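Local coordinates for metallo-beta-lactamase superfamily protein (Thermus thermophilus, PDB 2ZZI) that probably acts as a metal-dependent hydrolase of the metallo-beta-lactamase superfamily, with a two-metal site that binds iron(III) or zinc, at residues T53-D58 with P82-A87; L145-S150 with P182-G187; F115-L120 with F132-G137. One frame throughout, in Å; residues are numbered along the deposited sequence.

Contact 1: residues T53-D58 with P82-A87; sequences THAHFD and PLYEGA. With FE (Fe (III) ion), chain C; FE (Fe (III) ion), chain D.
A55 turns its methyl onto helix 81-92 from within the HxHxDH metal-binding motif of the metallo-beta-lactamase fold, whose first three ligands are H54, H56 and D58. The methyl meets Y84 CB and the near edge of the tyrosine ring, and lies against the foot of L83, with A55 CB 4.2 Å from L83 CB. One turn on, the helix presents A87, whose CB packs 3.7 Å from A55 O and 3.9 Å from F57 CB, so the short side chains let the motif loop lie close to the helix. L83 has its CG anti to the carbonyl carbon (chi1 -68°), and its CD1 comes to the edge of the H56 ring, near the ring plane. No hydrogen bond crosses this interface; the polar groups are held elsewhere, A55 N by D80 and Y84 OH by the carbonyl of P102.

H54 and H56 both bind one iron(III), H54 through NE2 (2.3 Å to the metal) and H56 through ND1, with H125 and D144 as further ligands. H54 ND1 donates to T53 OG1 at 3.2 Å, 26° out of the imidazole plane, and T53 OG1 is in turn bonded to D28, a second shell that helps fix the rotation of the ring. D58 divides its carboxylate: OD2 binds the second iron(III) at 2.1 Å, while OD1 accepts a 2.8 Å hydrogen bond from the O atom of a water modelled between the two metals.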
loop_
_atom_site.group_PDB
_atom_site.type_symbol
_atom_site.label_atom_id
_atom_site.label_comp_id
_atom_site.label_asym_id
_atom_site.label_seq_id
_atom_site.Cartn_x
_atom_site.Cartn_y
_atom_site.Cartn_z
ATOM N N THR A 53 1.967 0.791 -2.256
ATOM C CA THR A 53 2.610 -0.458 -1.864
ATOM C C THR A 53 2.628 -1.421 -3.040
ATOM O O THR A 53 3.585 -2.170 -3.221
ATOM C CB THR A 53 1.896 -1.119 -0.679
ATOM O OG1 THR A 53 0.503 -1.247 -0.977
ATOM C CG2 THR A 53 2.055 -0.287 0.566
ATOM N N HIS A 54 1.555 -1.398 -3.827
ATOM C CA HIS A 54 1.496 -2.111 -5.103
ATOM C C HIS A 54 0.432 -1.478 -5.994
ATOM O O HIS A 54 -0.276 -0.576 -5.563
ATOM C CB HIS A 54 1.278 -3.623 -4.923
ATOM C CG HIS A 54 0.005 -3.987 -4.222
ATOM N ND1 HIS A 54 -0.214 -3.726 -2.887
ATOM C CD2 HIS A 54 -1.104 -4.625 -4.667
ATOM C CE1 HIS A 54 -1.409 -4.171 -2.543
ATOM N NE2 HIS A 54 -1.968 -4.723 -3.605
ATOM N N ALA A 55 0.324 -1.933 -7.236
ATOM C CA ALA A 55 -0.475 -1.209 -8.220
ATOM C C ALA A 55 -1.823 -1.855 -8.489
ATOM O O ALA A 55 -2.410 -1.657 -9.558
ATOM C CB ALA A 55 0.304 -1.050 -9.522
ATOM N N HIS A 56 -2.313 -2.627 -7.526
ATOM C CA HIS A 56 -3.601 -3.288 -7.688
ATOM C C HIS A 56 -4.702 -2.238 -7.661
ATOM O O HIS A 56 -4.638 -1.288 -6.888
ATOM C CB HIS A 56 -3.805 -4.357 -6.609
ATOM C CG HIS A 56 -3.094 -5.645 -6.896
ATOM N ND1 HIS A 56 -3.417 -6.831 -6.271
ATOM C CD2 HIS A 56 -2.090 -5.937 -7.758
ATOM C CE1 HIS A 56 -2.634 -7.794 -6.726
ATOM N NE2 HIS A 56 -1.822 -7.278 -7.631
ATOM N N PHE A 57 -5.700 -2.406 -8.524
ATOM C CA PHE A 57 -6.737 -1.392 -8.717
ATOM C C PHE A 57 -7.382 -0.913 -7.410
ATOM O O PHE A 57 -7.693 0.272 -7.265
ATOM C CB PHE A 57 -7.813 -1.900 -9.683
ATOM C CG PHE A 57 -8.807 -2.832 -9.050
ATOM C CD1 PHE A 57 -8.700 -4.199 -9.221
ATOM C CD2 PHE A 57 -9.852 -2.337 -8.280
ATOM C CE1 PHE A 57 -9.609 -5.060 -8.636
ATOM C CE2 PHE A 57 -10.767 -3.193 -7.692
ATOM C CZ PHE A 57 -10.644 -4.556 -7.872
ATOM N N ASP A 58 -7.583 -1.832 -6.469
ATOM C CA ASP A 58 -8.234 -1.501 -5.203
ATOM C C ASP A 58 -7.352 -0.642 -4.285
ATOM O O ASP A 58 -7.740 -0.311 -3.163
ATOM C CB ASP A 58 -8.714 -2.775 -4.484
ATOM C CG ASP A 58 -7.571 -3.715 -4.098
ATOM O OD1 ASP A 58 -6.864 -4.217 -4.995
ATOM O OD2 ASP A 58 -7.392 -3.975 -2.890
ATOM N N PRO A 82 3.344 -2.029 -15.261
ATOM C CA PRO A 82 2.427 -2.755 -16.153
ATOM C C PRO A 82 1.052 -2.967 -15.520
ATOM O O PRO A 82 0.036 -2.668 -16.140
ATOM C CB PRO A 82 3.135 -4.095 -16.362
ATOM C CG PRO A 82 4.574 -3.781 -16.192
ATOM C CD PRO A 82 4.650 -2.703 -15.146
ATOM N N LEU A 83 1.034 -3.480 -14.295
ATOM C CA LEU A 83 -0.197 -3.641 -13.545
ATOM C C LEU A 83 -0.850 -2.284 -13.342
ATOM O O LEU A 83 -2.013 -2.075 -13.700
ATOM C CB LEU A 83 0.094 -4.279 -12.186
ATOM C CG LEU A 83 0.569 -5.730 -12.193
ATOM C CD1 LEU A 83 0.921 -6.190 -10.795
ATOM C CD2 LEU A 83 -0.502 -6.619 -12.785
ATOM N N TYR A 84 -0.086 -1.363 -12.761
ATOM C CA TYR A 84 -0.561 -0.012 -12.509
ATOM C C TYR A 84 -1.267 0.573 -13.726
ATOM O O TYR A 84 -2.347 1.149 -13.610
ATOM C CB TYR A 84 0.607 0.886 -12.112
ATOM C CG TYR A 84 0.242 2.346 -11.913
ATOM C CD1 TYR A 84 -0.077 2.837 -10.647
ATOM C CD2 TYR A 84 0.232 3.235 -12.983
ATOM C CE1 TYR A 84 -0.399 4.168 -10.452
ATOM C CE2 TYR A 84 -0.092 4.572 -12.799
ATOM C CZ TYR A 84 -0.406 5.034 -11.528
ATOM O OH TYR A 84 -0.733 6.363 -11.336
ATOM N N GLU A 85 -0.650 0.426 -14.891
ATOM C CA GLU A 85 -1.194 1.006 -16.112
ATOM C C GLU A 85 -2.459 0.284 -16.586
ATOM O O GLU A 85 -3.282 0.864 -17.296
ATOM C CB GLU A 85 -0.135 1.007 -17.218
ATOM C CG GLU A 85 1.206 1.620 -16.811
ATOM C CD GLU A 85 2.215 1.626 -17.955
ATOM O OE1 GLU A 85 2.053 0.815 -18.900
ATOM O OE2 GLU A 85 3.171 2.440 -17.910
ATOM N N GLY A 86 -2.608 -0.978 -16.190
ATOM C CA GLY A 86 -3.780 -1.770 -16.573
ATOM C C GLY A 86 -4.821 -1.941 -15.474
ATOM O O GLY A 86 -5.801 -2.663 -15.647
ATOM N N ALA A 87 -4.616 -1.262 -14.348
ATOM C CA ALA A 87 -5.471 -1.427 -13.169
ATOM C C ALA A 87 -6.964 -1.197 -13.422
ATOM O O ALA A 87 -7.814 -1.779 -12.738
ATOM C CB ALA A 87 -4.983 -0.534 -12.033
HETATM FE FE FE C . -3.434 -6.427 -3.801
HETATM FE FE FE D . -5.905 -5.286 -2.083
HETATM O O HOH W 1 -5.032 -6.156 -4.231
#

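Contact 2: residues L145-S150 with P182-G187; sequences LLFRGS and PGHGPG. With FE (Fe (III) ion), chain D.
F147 sets the CE1-CZ corner of its ring against H184, a ligand of the second iron(III). With CG anti to the carbonyl carbon (chi1 -60°), the phenyl group runs beside the histidine, both side chains pointing the same way; F147 CE1 sits 3.8 Å from H184 CB and reaches the edge of the imidazole. The two rings meet obliquely, planes at 73° and centroids 5.9 Å apart. P182 comes to the phenyl edge, its CB 4.0 Å from F147 CD1. Further along, R148 CB rests 3.6 Å from P186 O, while the guanidinium end turns off to a salt bridge with E193 of helix 190-196.

The segments exchange no direct hydrogen bond. A water joins the backbones instead: it accepts from R148 N at 3.1 Å and donates to H184 O at 2.6 Å and to P186 O at 2.7 Å. The contact thereby links the end of strand 139-147 to the loop that follows strand 179-182, two strands that run parallel in the sheet and bring D144 and H184 to the metal site.

H184 NE2 binds the iron at 2.1 Å, a metal it shares with D58, D144 and H59, and the H59 ring also meets the imidazole. The metal bond and the contacts with F147 and H59 probably limit the swing of the imidazole, whereas the water steadies the backbone only. The work is thus divided: apolar contact beside the ring, water for the main chain, metal at NE2.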
loop_
_atom_site.group_PDB
_atom_site.type_symbol
_atom_site.label_atom_id
_atom_site.label_comp_id
_atom_site.label_asym_id
_atom_site.label_seq_id
_atom_site.Cartn_x
_atom_site.Cartn_y
_atom_site.Cartn_z
ATOM N N LEU A 145 0.531 -7.715 1.703
ATOM C CA LEU A 145 1.493 -8.732 2.094
ATOM C C LEU A 145 0.973 -9.557 3.273
ATOM O O LEU A 145 0.713 -10.758 3.137
ATOM C CB LEU A 145 2.837 -8.087 2.441
ATOM C CG LEU A 145 4.109 -8.892 2.162
ATOM N N LEU A 146 0.806 -8.909 4.423
ATOM C CA LEU A 146 0.398 -9.614 5.641
ATOM C C LEU A 146 -0.938 -9.148 6.211
ATOM O O LEU A 146 -1.146 -7.960 6.426
ATOM C CB LEU A 146 1.485 -9.496 6.711
ATOM C CG LEU A 146 1.269 -10.317 7.982
ATOM C CD1 LEU A 146 1.077 -11.789 7.649
ATOM C CD2 LEU A 146 2.435 -10.128 8.937
ATOM N N PHE A 147 -1.836 -10.093 6.463
ATOM C CA PHE A 147 -3.126 -9.790 7.072
ATOM C C PHE A 147 -3.243 -10.367 8.485
ATOM O O PHE A 147 -2.398 -11.148 8.921
ATOM C CB PHE A 147 -4.270 -10.336 6.216
ATOM C CG PHE A 147 -4.310 -9.784 4.819
ATOM C CD1 PHE A 147 -4.359 -8.421 4.596
ATOM C CD2 PHE A 147 -4.330 -10.632 3.726
ATOM C CE1 PHE A 147 -4.408 -7.918 3.308
ATOM C CE2 PHE A 147 -4.381 -10.132 2.442
ATOM C CZ PHE A 147 -4.420 -8.774 2.235
ATOM N N ARG A 148 -4.298 -9.976 9.197
ATOM C CA ARG A 148 -4.598 -10.547 10.504
ATOM C C ARG A 148 -5.118 -11.970 10.315
ATOM O O ARG A 148 -6.311 -12.184 10.114
ATOM C CB ARG A 148 -5.631 -9.682 11.231
ATOM C CG ARG A 148 -6.096 -10.203 12.585
ATOM C CD ARG A 148 -4.933 -10.523 13.517
ATOM N NE ARG A 148 -4.771 -11.962 13.744
ATOM C CZ ARG A 148 -5.244 -12.605 14.809
ATOM N NH1 ARG A 148 -5.054 -13.912 14.943
ATOM N NH2 ARG A 148 -5.911 -11.941 15.743
ATOM N N GLY A 149 -4.212 -12.940 10.349
ATOM C CA GLY A 149 -4.592 -14.335 10.186
ATOM C C GLY A 149 -4.555 -14.834 8.751
ATOM O O GLY A 149 -5.035 -15.930 8.463
ATOM N N SER A 150 -3.979 -14.043 7.846
ATOM C CA SER A 150 -3.874 -14.449 6.440
ATOM C C SER A 150 -2.757 -13.716 5.679
ATOM O O SER A 150 -2.066 -12.867 6.245
ATOM C CB SER A 150 -5.221 -14.273 5.733
ATOM O OG SER A 150 -5.206 -14.840 4.436
ATOM N N PRO A 182 -2.070 -3.264 7.311
ATOM C CA PRO A 182 -2.338 -3.991 6.086
ATOM C C PRO A 182 -3.316 -3.232 5.211
ATOM O O PRO A 182 -3.974 -2.318 5.687
ATOM C CB PRO A 182 -2.981 -5.278 6.598
ATOM C CG PRO A 182 -3.699 -4.859 7.843
ATOM C CD PRO A 182 -3.018 -3.621 8.379
ATOM N N GLY A 183 -3.409 -3.610 3.941
ATOM C CA GLY A 183 -4.261 -2.902 3.002
ATOM C C GLY A 183 -5.709 -3.312 3.129
ATOM O O GLY A 183 -6.570 -2.788 2.432
ATOM N N HIS A 184 -5.974 -4.259 4.022
ATOM C CA HIS A 184 -7.321 -4.786 4.218
ATOM C C HIS A 184 -7.473 -5.336 5.626
ATOM O O HIS A 184 -6.601 -6.046 6.123
ATOM C CB HIS A 184 -7.616 -5.927 3.238
ATOM C CG HIS A 184 -7.548 -5.541 1.793
ATOM N ND1 HIS A 184 -8.635 -5.052 1.101
ATOM C CD2 HIS A 184 -6.536 -5.616 0.897
ATOM C CE1 HIS A 184 -8.290 -4.822 -0.152
ATOM N NE2 HIS A 184 -7.022 -5.158 -0.303
ATOM N N GLY A 185 -8.588 -5.019 6.269
ATOM C CA GLY A 185 -8.915 -5.633 7.550
ATOM C C GLY A 185 -8.121 -5.114 8.731
ATOM O O GLY A 185 -7.312 -4.204 8.600
ATOM N N PRO A 186 -8.347 -5.707 9.905
ATOM C CA PRO A 186 -7.776 -5.263 11.165
ATOM C C PRO A 186 -6.252 -5.285 11.172
ATOM O O PRO A 186 -5.643 -6.118 10.510
ATOM C CB PRO A 186 -8.312 -6.291 12.165
ATOM C CG PRO A 186 -9.529 -6.861 11.511
ATOM C CD PRO A 186 -9.189 -6.901 10.069
ATOM N N GLY A 187 -5.647 -4.372 11.924
ATOM C CA GLY A 187 -4.204 -4.335 12.066
ATOM C C GLY A 187 -3.747 -5.489 12.933
ATOM O O GLY A 187 -4.570 -6.261 13.421
HETATM FE FE FE D . -5.905 -5.286 -2.083
HETATM O O HOH W 2 -5.681 -7.425 8.141
HETATM O O HOH W 1 -5.032 -6.156 -4.231
#

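Contact 3: residues F115-L120 with F132-G137; sequences FGFQVL and FYDPEG
The beta hairpin formed by strands 117-121 and 130-134, part of one of the two sheets of the metallo-beta-lactamase sandwich, is joined here close to its open end. Q118 and Y133 form an antiparallel hydrogen-bonded pair: Q118 N donates to Y133 O at 3.0 Å, and the return bond from Y133 N to Q118 O is weak, and less certain because the position of Q118 O is less sure. The same Y133 O receives a CA-H...O contact from F117 CA at 3.3 Å. V119 and F132 make the adjoining non-hydrogen-bonded pair, and V119 CG2 approaches F132 CD1 at 4.3 Å.

F117 carries much of the side-chain contact. F132 CB stands over one face of its ring, 4.2 Å from the centroid and 23° off the normal, a CH-pi contact. The F132 ring then turns its edge to that phenyl group, with the planes at 56°. D134 CB comes 3.6 Å from F117 CE1. Beyond the hairpin, F117 and F132 pack on strands of the other sheet, including V18, V25 and I27.

Y133 and Q118 point to the opposite face of the sheet. The tyrosine CG stands anti to the backbone N (chi1 -174°), which directs the ring away from the F117 and F132 side, and the side chain packs on L174 and P175. The chemistry thus divides by layer: main-chain bonds set the register of the hairpin, while aromatic and aliphatic contacts on the F117 and F132 side tie it into the interior between the two sheets.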
loop_
_atom_site.group_PDB
_atom_site.type_symbol
_atom_site.label_atom_id
_atom_site.label_comp_id
_atom_site.label_asym_id
_atom_site.label_seq_id
_atom_site.Cartn_x
_atom_site.Cartn_y
_atom_site.Cartn_z
ATOM N N PHE A 115 10.768 10.073 3.271
ATOM C CA PHE A 115 9.802 10.456 4.299
ATOM C C PHE A 115 9.934 9.653 5.590
ATOM O O PHE A 115 8.932 9.264 6.202
ATOM C CB PHE A 115 8.387 10.351 3.753
ATOM C CG PHE A 115 8.126 11.270 2.606
ATOM C CD1 PHE A 115 7.930 12.624 2.821
ATOM C CD2 PHE A 115 8.084 10.790 1.313
ATOM C CE1 PHE A 115 7.689 13.479 1.764
ATOM C CE2 PHE A 115 7.834 11.643 0.252
ATOM C CZ PHE A 115 7.638 12.986 0.476
ATOM N N GLY A 116 11.177 9.418 6.000
ATOM C CA GLY A 116 11.456 8.661 7.213
ATOM C C GLY A 116 11.373 7.164 6.981
ATOM O O GLY A 116 11.988 6.379 7.712
ATOM N N PHE A 117 10.612 6.770 5.959
ATOM C CA PHE A 117 10.411 5.353 5.665
ATOM C C PHE A 117 11.642 4.702 5.068
ATOM O O PHE A 117 12.524 5.362 4.508
ATOM C CB PHE A 117 9.231 5.137 4.724
ATOM C CG PHE A 117 7.913 5.468 5.331
ATOM C CD1 PHE A 117 7.440 4.747 6.412
ATOM C CD2 PHE A 117 7.147 6.500 4.827
ATOM C CE1 PHE A 117 6.227 5.050 6.977
ATOM C CE2 PHE A 117 5.933 6.811 5.385
ATOM C CZ PHE A 117 5.470 6.085 6.463
ATOM N N GLN A 118 11.680 3.386 5.187
ATOM C CA GLN A 118 12.737 2.596 4.613
ATOM C C GLN A 118 12.073 1.551 3.725
ATOM O O GLN A 118 11.458 0.612 4.225
ATOM C CB GLN A 118 13.534 1.948 5.734
ATOM C CG GLN A 118 14.441 0.834 5.299
ATOM C CD GLN A 118 14.861 -0.023 6.469
ATOM O OE1 GLN A 118 15.095 -1.222 6.320
ATOM N NE2 GLN A 118 14.946 0.586 7.654
ATOM N N VAL A 119 12.185 1.735 2.411
ATOM C CA VAL A 119 11.474 0.918 1.429
ATOM C C VAL A 119 12.021 -0.501 1.272
ATOM O O VAL A 119 13.164 -0.690 0.862
ATOM C CB VAL A 119 11.514 1.582 0.044
ATOM C CG1 VAL A 119 10.868 0.686 -0.989
ATOM C CG2 VAL A 119 10.837 2.930 0.080
ATOM N N LEU A 120 11.201 -1.498 1.589
ATOM C CA LEU A 120 11.572 -2.891 1.342
ATOM C C LEU A 120 10.809 -3.442 0.145
ATOM O O LEU A 120 9.584 -3.337 0.086
ATOM C CB LEU A 120 11.282 -3.770 2.559
ATOM C CG LEU A 120 12.033 -3.484 3.856
ATOM C CD1 LEU A 120 11.675 -2.103 4.365
ATOM C CD2 LEU A 120 11.699 -4.539 4.895
ATOM N N PHE A 132 6.521 -0.222 3.538
ATOM C CA PHE A 132 7.062 1.017 4.083
ATOM C C PHE A 132 7.333 0.860 5.570
ATOM O O PHE A 132 6.415 0.822 6.376
ATOM C CB PHE A 132 6.100 2.176 3.816
ATOM C CG PHE A 132 5.821 2.397 2.356
ATOM C CD1 PHE A 132 6.792 2.928 1.524
ATOM C CD2 PHE A 132 4.593 2.064 1.810
ATOM C CE1 PHE A 132 6.542 3.121 0.174
ATOM C CE2 PHE A 132 4.336 2.262 0.458
ATOM C CZ PHE A 132 5.310 2.789 -0.360
ATOM N N TYR A 133 8.602 0.750 5.935
ATOM C CA TYR A 133 8.967 0.536 7.329
ATOM C C TYR A 133 9.280 1.856 8.045
ATOM O O TYR A 133 10.111 2.647 7.583
ATOM C CB TYR A 133 10.158 -0.414 7.415
ATOM C CG TYR A 133 10.536 -0.822 8.819
ATOM C CD1 TYR A 133 10.195 -2.075 9.311
ATOM C CD2 TYR A 133 11.251 0.036 9.648
ATOM C CE1 TYR A 133 10.549 -2.461 10.589
ATOM C CE2 TYR A 133 11.609 -0.340 10.934
ATOM C CZ TYR A 133 11.257 -1.592 11.397
ATOM O OH TYR A 133 11.612 -1.981 12.671
ATOM N N ASP A 134 8.606 2.088 9.171
ATOM C CA ASP A 134 8.826 3.289 9.977
ATOM C C ASP A 134 9.368 2.905 11.346
ATOM O O ASP A 134 8.603 2.702 12.283
ATOM C CB ASP A 134 7.523 4.085 10.139
ATOM C CG ASP A 134 7.768 5.562 10.448
ATOM O OD1 ASP A 134 8.788 6.106 9.974
ATOM O OD2 ASP A 134 6.936 6.183 11.147
ATOM N N PRO A 135 10.700 2.806 11.464
ATOM C CA PRO A 135 11.363 2.446 12.721
ATOM C C PRO A 135 11.089 3.489 13.809
ATOM O O PRO A 135 11.002 3.144 14.996
ATOM C CB PRO A 135 12.849 2.447 12.345
ATOM C CG PRO A 135 12.937 3.403 11.188
ATOM C CD PRO A 135 11.669 3.170 10.412
ATOM N N GLU A 136 10.963 4.754 13.408
ATOM C CA GLU A 136 10.581 5.796 14.353
ATOM C C GLU A 136 9.133 5.564 14.779
ATOM O O GLU A 136 8.723 5.983 15.867
ATOM C CB GLU A 136 10.760 7.200 13.764
ATOM N N GLY A 137 8.369 4.883 13.927
ATOM C CA GLY A 137 6.985 4.552 14.245
ATOM C C GLY A 137 6.842 3.200 14.930
ATOM O O GLY A 137 5.818 2.917 15.560
#

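Contact 3 is the buried one, a beta-sheet pairing backed by aromatic packing, whereas contacts 1 and 2 are partly buried and border the metal site. Their chemistry differs accordingly: contact 1 sets small apolar groups against a helix, contact 2 pairs an aromatic ring with a bridging water, and contact 3 alone is joined by direct main-chain bonds. Contacts 1 and 2 meet at the second iron(III), which D58 and H184 both bind, and at the water between the metals. Contacts 2 and 3 belong to one sheet, in which strands 130-134 and 139-147 are neighbours. Contact 3 also reaches the metal loop, as F132 CE2 lies 3.4 Å from T53 CG2.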